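Local structure of beta-mannosidase (Trichoderma harzianum, 4CVU) at residues Glu613-Asn618 with Ala666-Trp671; Thr621-Asn626 with Leu643-Met648. The protein probably hydrolyses terminal beta-linked mannose residues from the non-reducing ends of beta-mannosides and oligosaccharides, as a fungal glycoside hydrolase of family 2. All coordinates share one frame; numbering follows the deposited sequence.

Contact 1 (613-618 with 666-671) and contact 2 (621-626 with 643-648) lie with their centres about 12 Å apart on the same side of the chain's centre. Along the sequence the two pieces of contact 2 fall between those of contact 1: the loop 613-618 runs into helix 620-625, then come helix 638-655 and helix 664-692. The loop and three helices thus fold back on one another in a glycan-bearing part of this family 2 enzyme. The contacts meet directly where the side chains of Asn618 and Gln645 come together, and Glu614, a calcium ligand, also reaches Thr621 at the start of contact 2.

Contact 1: Glu613-Asn618 with Ala666-Trp671; sequences EELSFN and ANFSSW. With CD (cadmium ion), chain M; CA (calcium ion), chain B; NAG (2-acetamido-2-deoxy-beta-D-glucopyranose), chain C; NAG (2-acetamido-2-deoxy-beta-D-glucopyranose), chain H.
Phe668 reaches from helix 664-692 against the loop, where the backbone from Leu615 C to Ser616 N covers one face of its ring. CB lies 3.5 Å from Leu615 O, and chi1 of 180° sets CG anti to the backbone N, 3.4 Å from the same oxygen. The ring then divides: CD2 packs against Leu615 CB at 3.8 Å and CE2 continues past Leu615 CA and CB, while CD1 and CE1 come closest to Ser616 C and Phe617 N. Ser616 N sits 3.8 Å above the ring plane, over its centre. Leu615 is the middle residue of an inverse gamma turn. One helical turn on, Trp671 directs an edge at the face of Phe617 in a T-shaped pair, with planes at 71°; Phe617 CD2 also touches Trp671 CB at 3.8 Å. Two N-glycans border this aromatic pair, on Asn618 and Asn667. The acetamido methyl C8 of the Asn618-linked sugar lies 3.3 Å above the Phe617 ring plane, offset toward the rim near CD1, and also over a face of Trp671. Trp671 NE1 is hydrogen-bonded to Pro659 O. In the 3-10 segment just before, Glu613 binds cadmium together with His62 of the second subunit, and Glu614 OE2 binds calcium at 2.1 Å.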
loop_
_atom_site.group_PDB
_atom_site.type_symbol
_atom_site.label_atom_id
_atom_site.label_comp_id
_atom_site.label_asym_id
_atom_site.label_seq_id
_atom_site.Cartn_x
_atom_site.Cartn_y
_atom_site.Cartn_z
ATOM N N GLU A 613 -5.834 -4.289 -2.733
ATOM C CA GLU A 613 -6.601 -5.534 -2.905
ATOM C C GLU A 613 -7.059 -6.189 -1.588
ATOM O O GLU A 613 -7.873 -7.118 -1.590
ATOM C CB GLU A 613 -5.841 -6.570 -3.713
ATOM C CG GLU A 613 -4.691 -7.203 -2.926
ATOM C CD GLU A 613 -4.037 -8.348 -3.699
ATOM O OE1 GLU A 613 -4.674 -8.768 -4.707
ATOM O OE2 GLU A 613 -2.922 -8.783 -3.297
ATOM N N GLU A 614 -6.486 -5.758 -0.477
ATOM C CA GLU A 614 -6.867 -6.283 0.825
ATOM C C GLU A 614 -7.982 -5.526 1.532
ATOM O O GLU A 614 -8.291 -5.826 2.665
ATOM C CB GLU A 614 -5.614 -6.341 1.750
ATOM C CG GLU A 614 -4.592 -7.383 1.338
ATOM C CD GLU A 614 -5.144 -8.789 1.370
ATOM O OE1 GLU A 614 -5.485 -9.338 2.436
ATOM O OE2 GLU A 614 -5.211 -9.400 0.309
ATOM N N LEU A 615 -8.589 -4.547 0.867
ATOM C CA LEU A 615 -9.617 -3.740 1.474
ATOM C C LEU A 615 -10.999 -4.384 1.366
ATOM O O LEU A 615 -11.840 -3.938 0.604
ATOM C CB LEU A 615 -9.636 -2.360 0.819
ATOM C CG LEU A 615 -8.357 -1.528 0.938
ATOM C CD1 LEU A 615 -8.470 -0.271 0.092
ATOM C CD2 LEU A 615 -8.013 -1.113 2.365
ATOM N N SER A 616 -11.237 -5.433 2.143
ATOM C CA SER A 616 -12.587 -5.991 2.248
ATOM C C SER A 616 -12.767 -6.515 3.634
ATOM O O SER A 616 -11.802 -6.839 4.319
ATOM C CB SER A 616 -12.884 -7.069 1.181
ATOM O OG SER A 616 -12.092 -8.222 1.424
ATOM N N PHE A 617 -14.005 -6.588 4.086
ATOM C CA PHE A 617 -14.280 -6.799 5.505
ATOM C C PHE A 617 -13.451 -7.965 6.051
ATOM O O PHE A 617 -12.881 -7.893 7.103
ATOM C CB PHE A 617 -15.775 -7.002 5.711
ATOM C CG PHE A 617 -16.236 -6.880 7.148
ATOM C CD1 PHE A 617 -16.240 -7.972 7.981
ATOM C CD2 PHE A 617 -16.716 -5.675 7.645
ATOM C CE1 PHE A 617 -16.711 -7.896 9.319
ATOM C CE2 PHE A 617 -17.181 -5.575 8.963
ATOM C CZ PHE A 617 -17.149 -6.690 9.823
ATOM N N ASN A 618 -13.346 -9.027 5.255
ATOM C CA ASN A 618 -12.803 -10.298 5.725
ATOM C C ASN A 618 -11.600 -10.719 4.889
ATOM O O ASN A 618 -11.366 -11.897 4.694
ATOM C CB ASN A 618 -13.893 -11.352 5.590
ATOM C CG ASN A 618 -14.700 -11.573 6.847
ATOM O OD1 ASN A 618 -14.254 -11.327 8.002
ATOM N ND2 ASN A 618 -15.887 -12.062 6.643
ATOM N N ALA A 666 -16.545 0.905 -1.870
ATOM C CA ALA A 666 -17.577 1.615 -1.203
ATOM C C ALA A 666 -18.286 0.625 -0.259
ATOM O O ALA A 666 -18.760 0.996 0.809
ATOM C CB ALA A 666 -18.560 2.192 -2.215
ATOM N N ASN A 667 -18.326 -0.636 -0.649
ATOM C CA ASN A 667 -18.963 -1.670 0.194
ATOM C C ASN A 667 -18.200 -1.906 1.529
ATOM O O ASN A 667 -18.795 -2.120 2.618
ATOM C CB ASN A 667 -19.047 -2.984 -0.573
ATOM C CG ASN A 667 -20.110 -3.930 -0.008
ATOM O OD1 ASN A 667 -21.124 -3.471 0.480
ATOM N ND2 ASN A 667 -19.876 -5.249 -0.088
ATOM N N PHE A 668 -16.886 -1.970 1.402
ATOM C CA PHE A 668 -15.976 -2.082 2.544
ATOM C C PHE A 668 -16.095 -0.807 3.387
ATOM O O PHE A 668 -16.310 -0.883 4.603
ATOM C CB PHE A 668 -14.541 -2.278 2.062
ATOM C CG PHE A 668 -13.523 -2.392 3.186
ATOM C CD1 PHE A 668 -13.698 -3.316 4.201
ATOM C CD2 PHE A 668 -12.400 -1.561 3.233
ATOM C CE1 PHE A 668 -12.790 -3.412 5.231
ATOM C CE2 PHE A 668 -11.478 -1.667 4.256
ATOM C CZ PHE A 668 -11.680 -2.607 5.265
ATOM N N SER A 669 -15.913 0.368 2.770
ATOM C CA SER A 669 -16.039 1.587 3.522
ATOM C C SER A 669 -17.353 1.676 4.311
ATOM O O SER A 669 -17.381 2.200 5.437
ATOM C CB SER A 669 -16.071 2.767 2.639
ATOM O OG SER A 669 -16.066 3.889 3.481
ATOM N N SER A 670 -18.427 1.268 3.663
ATOM C CA SER A 670 -19.776 1.374 4.232
ATOM C C SER A 670 -20.005 0.366 5.338
ATOM O O SER A 670 -20.727 0.668 6.309
ATOM C CB SER A 670 -20.842 1.127 3.175
ATOM O OG SER A 670 -21.209 2.285 2.514
ATOM N N TRP A 671 -19.475 -0.842 5.178
ATOM C CA TRP A 671 -19.510 -1.833 6.280
ATOM C C TRP A 671 -18.667 -1.319 7.459
ATOM O O TRP A 671 -19.030 -1.472 8.591
ATOM C CB TRP A 671 -19.035 -3.253 5.810
ATOM C CG TRP A 671 -20.147 -4.095 5.334
ATOM C CD1 TRP A 671 -20.683 -4.153 4.076
ATOM C CD2 TRP A 671 -20.951 -4.952 6.148
ATOM N NE1 TRP A 671 -21.746 -5.021 4.066
ATOM C CE2 TRP A 671 -21.946 -5.498 5.328
ATOM C CE3 TRP A 671 -20.931 -5.288 7.502
ATOM C CZ2 TRP A 671 -22.900 -6.392 5.804
ATOM C CZ3 TRP A 671 -21.875 -6.176 7.987
ATOM C CH2 TRP A 671 -22.839 -6.727 7.138
HETATM CD CD CD M . -3.118 -10.631 -5.059
HETATM CA CA CA B . -6.091 -11.346 0.461
HETATM C C1 NAG C . -16.775 -12.427 7.703
HETATM C C2 NAG C . -18.258 -12.202 7.491
HETATM C C3 NAG C . -19.125 -12.952 8.504
HETATM C C4 NAG C . -18.715 -14.416 8.697
HETATM C C5 NAG C . -17.236 -14.435 8.924
HETATM C C6 NAG C . -16.691 -15.854 9.106
HETATM C C7 NAG C . -18.878 -10.035 6.550
HETATM C C8 NAG C . -19.292 -8.610 6.804
HETATM N N2 NAG C . -18.603 -10.790 7.598
HETATM O O3 NAG C . -20.474 -12.894 8.106
HETATM O O4 NAG C . -19.325 -14.994 9.829
HETATM O O5 NAG C . -16.556 -13.819 7.849
HETATM O O6 NAG C . -16.969 -16.635 7.959
HETATM O O7 NAG C . -18.838 -10.451 5.385
HETATM C C1 NAG H . -20.809 -6.255 0.401
HETATM C C2 NAG H . -21.129 -7.306 -0.689
HETATM C C3 NAG H . -21.968 -8.473 -0.180
HETATM C C4 NAG H . -21.349 -9.026 1.088
HETATM C C5 NAG H . -21.208 -7.899 2.116
HETATM C C6 NAG H . -20.566 -8.393 3.422
HETATM C C7 NAG H . -21.244 -6.712 -3.035
HETATM C C8 NAG H . -22.041 -6.149 -4.184
HETATM N N2 NAG H . -21.805 -6.748 -1.834
HETATM O O3 NAG H . -21.977 -9.478 -1.173
HETATM O O4 NAG H . -22.183 -10.043 1.606
HETATM O O5 NAG H . -20.401 -6.881 1.585
HETATM O O6 NAG H . -19.302 -8.974 3.175
HETATM O O7 NAG H . -20.118 -7.131 -3.224
HETATM O O HOH W 1 -7.964 -12.154 1.195
HETATM O O HOH W 2 -1.907 -9.406 -6.411
HETATM O O HOH W 3 -4.387 -11.713 -3.662
HETATM O O HOH W 4 -3.961 -12.118 -6.946
#

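Contact 2: Thr621-Asn626 with Leu643-Met648; sequences TVILRN and LGQVEM. With NAG (2-acetamido-2-deoxy-beta-D-glucopyranose), chain D.
Helix 620-625 and the residue after it, Asn626, run beside helix 638-655, with CA atoms 7.0 Å apart at both Ile623-Gln645 and Asn626-Gly644. Gly644 allows this approach at Asn626, because a CB there would collide with Asn626 ND2. Gln645 and Asn626 carry the contact, Gln645 with the larger share. Gln645 CG, beside the backbone N, reaches toward helix 620-625, and the bend at chi2 (-60°) turns CD alongside it. CG packs on Ile623 CG1 at 3.9 Å, the two side chains crossing obliquely, and NE2 passes the CG1 atoms of Ile623 and Val622. Asn626 CG is anti to its backbone N (chi1 -172°), and ND2 gives a hydrogen bond of 2.9 Å to Gln645 OE1. The N-H points well at the acceptor (161°) and meets a lone pair in the carbonyl plane, although the two amide planes are nearly perpendicular. Met648 CE lies 4.0 Å from Asn626 ND2 on the next turn. The other ends of both amides are engaged as well: Asn626 OD1 accepts from His628 N, and Gln645 NE2 bonds to Asn618 OD1 of the glycosylated loop. An alanine in place of Gln645 would probably leave Asn626 ND2 and Asn618 OD1 without these mates and open a gap beside Ile623 CG1. Buried between the helices, each amide is used through both its oxygen and its nitrogen, which fixes the rotation of both groups and ties helix 620-625, helix 638-655 and the Asn618 loop together through polar bonds.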
loop_
_atom_site.group_PDB
_atom_site.type_symbol
_atom_site.label_atom_id
_atom_site.label_comp_id
_atom_site.label_asym_id
_atom_site.label_seq_id
_atom_site.Cartn_x
_atom_site.Cartn_y
_atom_site.Cartn_z
ATOM N N THR A 621 -5.524 -10.233 5.293
ATOM C CA THR A 621 -4.765 -9.254 6.045
ATOM C C THR A 621 -5.593 -8.484 7.093
ATOM O O THR A 621 -5.104 -8.222 8.178
ATOM C CB THR A 621 -4.101 -8.242 5.103
ATOM O OG1 THR A 621 -3.187 -8.941 4.271
ATOM C CG2 THR A 621 -3.373 -7.229 5.910
ATOM N N VAL A 622 -6.833 -8.124 6.780
ATOM C CA VAL A 622 -7.666 -7.367 7.718
ATOM C C VAL A 622 -8.026 -8.270 8.925
ATOM O O VAL A 622 -7.993 -7.834 10.093
ATOM C CB VAL A 622 -8.928 -6.813 7.014
ATOM C CG1 VAL A 622 -10.026 -6.465 7.992
ATOM C CG2 VAL A 622 -8.586 -5.611 6.123
ATOM N N ILE A 623 -8.355 -9.529 8.638
ATOM C CA ILE A 623 -8.658 -10.494 9.704
ATOM C C ILE A 623 -7.450 -10.671 10.609
ATOM O O ILE A 623 -7.577 -10.612 11.850
ATOM C CB ILE A 623 -9.053 -11.865 9.143
ATOM C CG1 ILE A 623 -10.444 -11.815 8.536
ATOM C CG2 ILE A 623 -8.989 -12.937 10.230
ATOM C CD1 ILE A 623 -10.684 -12.949 7.553
ATOM N N LEU A 624 -6.272 -10.852 10.003
ATOM C CA LEU A 624 -5.051 -11.114 10.799
ATOM C C LEU A 624 -4.639 -9.921 11.662
ATOM O O LEU A 624 -3.881 -10.077 12.602
ATOM C CB LEU A 624 -3.881 -11.595 9.927
ATOM C CG LEU A 624 -4.012 -13.078 9.497
ATOM C CD1 LEU A 624 -2.911 -13.518 8.542
ATOM C CD2 LEU A 624 -4.045 -13.979 10.729
ATOM N N ARG A 625 -5.147 -8.736 11.341
ATOM C CA ARG A 625 -4.871 -7.542 12.143
ATOM C C ARG A 625 -5.903 -7.337 13.240
ATOM O O ARG A 625 -5.722 -6.486 14.125
ATOM C CB ARG A 625 -4.772 -6.333 11.250
ATOM C CG ARG A 625 -3.509 -6.339 10.398
ATOM C CD ARG A 625 -3.586 -5.282 9.328
ATOM N NE ARG A 625 -3.374 -3.948 9.908
ATOM C CZ ARG A 625 -2.191 -3.316 9.956
ATOM N NH1 ARG A 625 -1.084 -3.873 9.494
ATOM N NH2 ARG A 625 -2.097 -2.130 10.538
ATOM N N ASN A 626 -6.951 -8.126 13.240
ATOM C CA ASN A 626 -7.913 -8.096 14.345
ATOM C C ASN A 626 -7.368 -9.011 15.432
ATOM O O ASN A 626 -7.337 -10.251 15.236
ATOM C CB ASN A 626 -9.271 -8.594 13.901
ATOM C CG ASN A 626 -10.336 -8.388 14.967
ATOM O OD1 ASN A 626 -10.035 -8.125 16.154
ATOM N ND2 ASN A 626 -11.565 -8.382 14.535
ATOM N N LEU A 643 -13.389 -14.579 15.245
ATOM C CA LEU A 643 -14.434 -14.467 16.270
ATOM C C LEU A 643 -14.798 -12.984 16.421
ATOM O O LEU A 643 -15.951 -12.648 16.661
ATOM C CB LEU A 643 -13.963 -15.022 17.600
ATOM C CG LEU A 643 -13.748 -16.538 17.588
ATOM C CD1 LEU A 643 -12.861 -16.957 18.738
ATOM C CD2 LEU A 643 -15.112 -17.249 17.657
ATOM N N GLY A 644 -13.804 -12.107 16.254
ATOM C CA GLY A 644 -14.075 -10.676 16.406
ATOM C C GLY A 644 -14.795 -10.147 15.207
ATOM O O GLY A 644 -15.731 -9.325 15.362
ATOM N N GLN A 645 -14.278 -10.493 14.013
ATOM C CA GLN A 645 -14.966 -10.249 12.750
ATOM C C GLN A 645 -16.461 -10.595 12.824
ATOM O O GLN A 645 -17.327 -9.829 12.344
ATOM C CB GLN A 645 -14.328 -11.034 11.615
ATOM C CG GLN A 645 -12.885 -10.676 11.341
ATOM C CD GLN A 645 -12.726 -9.227 10.973
ATOM O OE1 GLN A 645 -12.278 -8.404 11.772
ATOM N NE2 GLN A 645 -13.121 -8.901 9.772
ATOM N N VAL A 646 -16.766 -11.735 13.419
ATOM C CA VAL A 646 -18.144 -12.198 13.563
ATOM C C VAL A 646 -18.949 -11.326 14.526
ATOM O O VAL A 646 -20.106 -11.027 14.260
ATOM C CB VAL A 646 -18.195 -13.682 13.973
ATOM C CG1 VAL A 646 -19.604 -14.126 14.413
ATOM C CG2 VAL A 646 -17.729 -14.539 12.806
ATOM N N GLU A 647 -18.355 -10.931 15.640
ATOM C CA GLU A 647 -19.055 -10.033 16.586
ATOM C C GLU A 647 -19.497 -8.754 15.891
ATOM O O GLU A 647 -20.633 -8.305 16.003
ATOM C CB GLU A 647 -18.199 -9.723 17.805
ATOM C CG GLU A 647 -18.090 -10.881 18.815
ATOM C CD GLU A 647 -17.037 -10.626 19.901
ATOM O OE1 GLU A 647 -16.397 -9.547 19.906
ATOM O OE2 GLU A 647 -16.859 -11.501 20.786
ATOM N N MET A 648 -18.610 -8.136 15.109
ATOM C CA MET A 648 -19.006 -6.923 14.471
ATOM C C MET A 648 -20.097 -7.171 13.451
ATOM O O MET A 648 -21.027 -6.357 13.307
ATOM C CB MET A 648 -17.752 -6.271 13.801
ATOM C CG MET A 648 -16.739 -5.784 14.792
ATOM S SD MET A 648 -15.438 -4.860 13.853
ATOM C CE MET A 648 -14.712 -6.329 13.227
HETATM C C1 NAG D . -20.576 -15.634 9.580
HETATM C C2 NAG D . -20.779 -16.674 10.680
HETATM C C3 NAG D . -22.141 -17.316 10.624
HETATM C C4 NAG D . -23.216 -16.251 10.575
HETATM C C5 NAG D . -22.935 -15.309 9.420
HETATM C C6 NAG D . -23.962 -14.178 9.390
HETATM C C7 NAG D . -18.953 -18.065 11.550
HETATM C C8 NAG D . -17.930 -19.110 11.220
HETATM N N2 NAG D . -19.764 -17.691 10.548
HETATM O O3 NAG D . -22.308 -18.060 11.795
HETATM O O4 NAG D . -24.481 -16.858 10.417
HETATM O O5 NAG D . -21.652 -14.722 9.562
HETATM O O6 NAG D . -23.539 -13.229 8.441
HETATM O O7 NAG D . -19.019 -17.623 12.700
#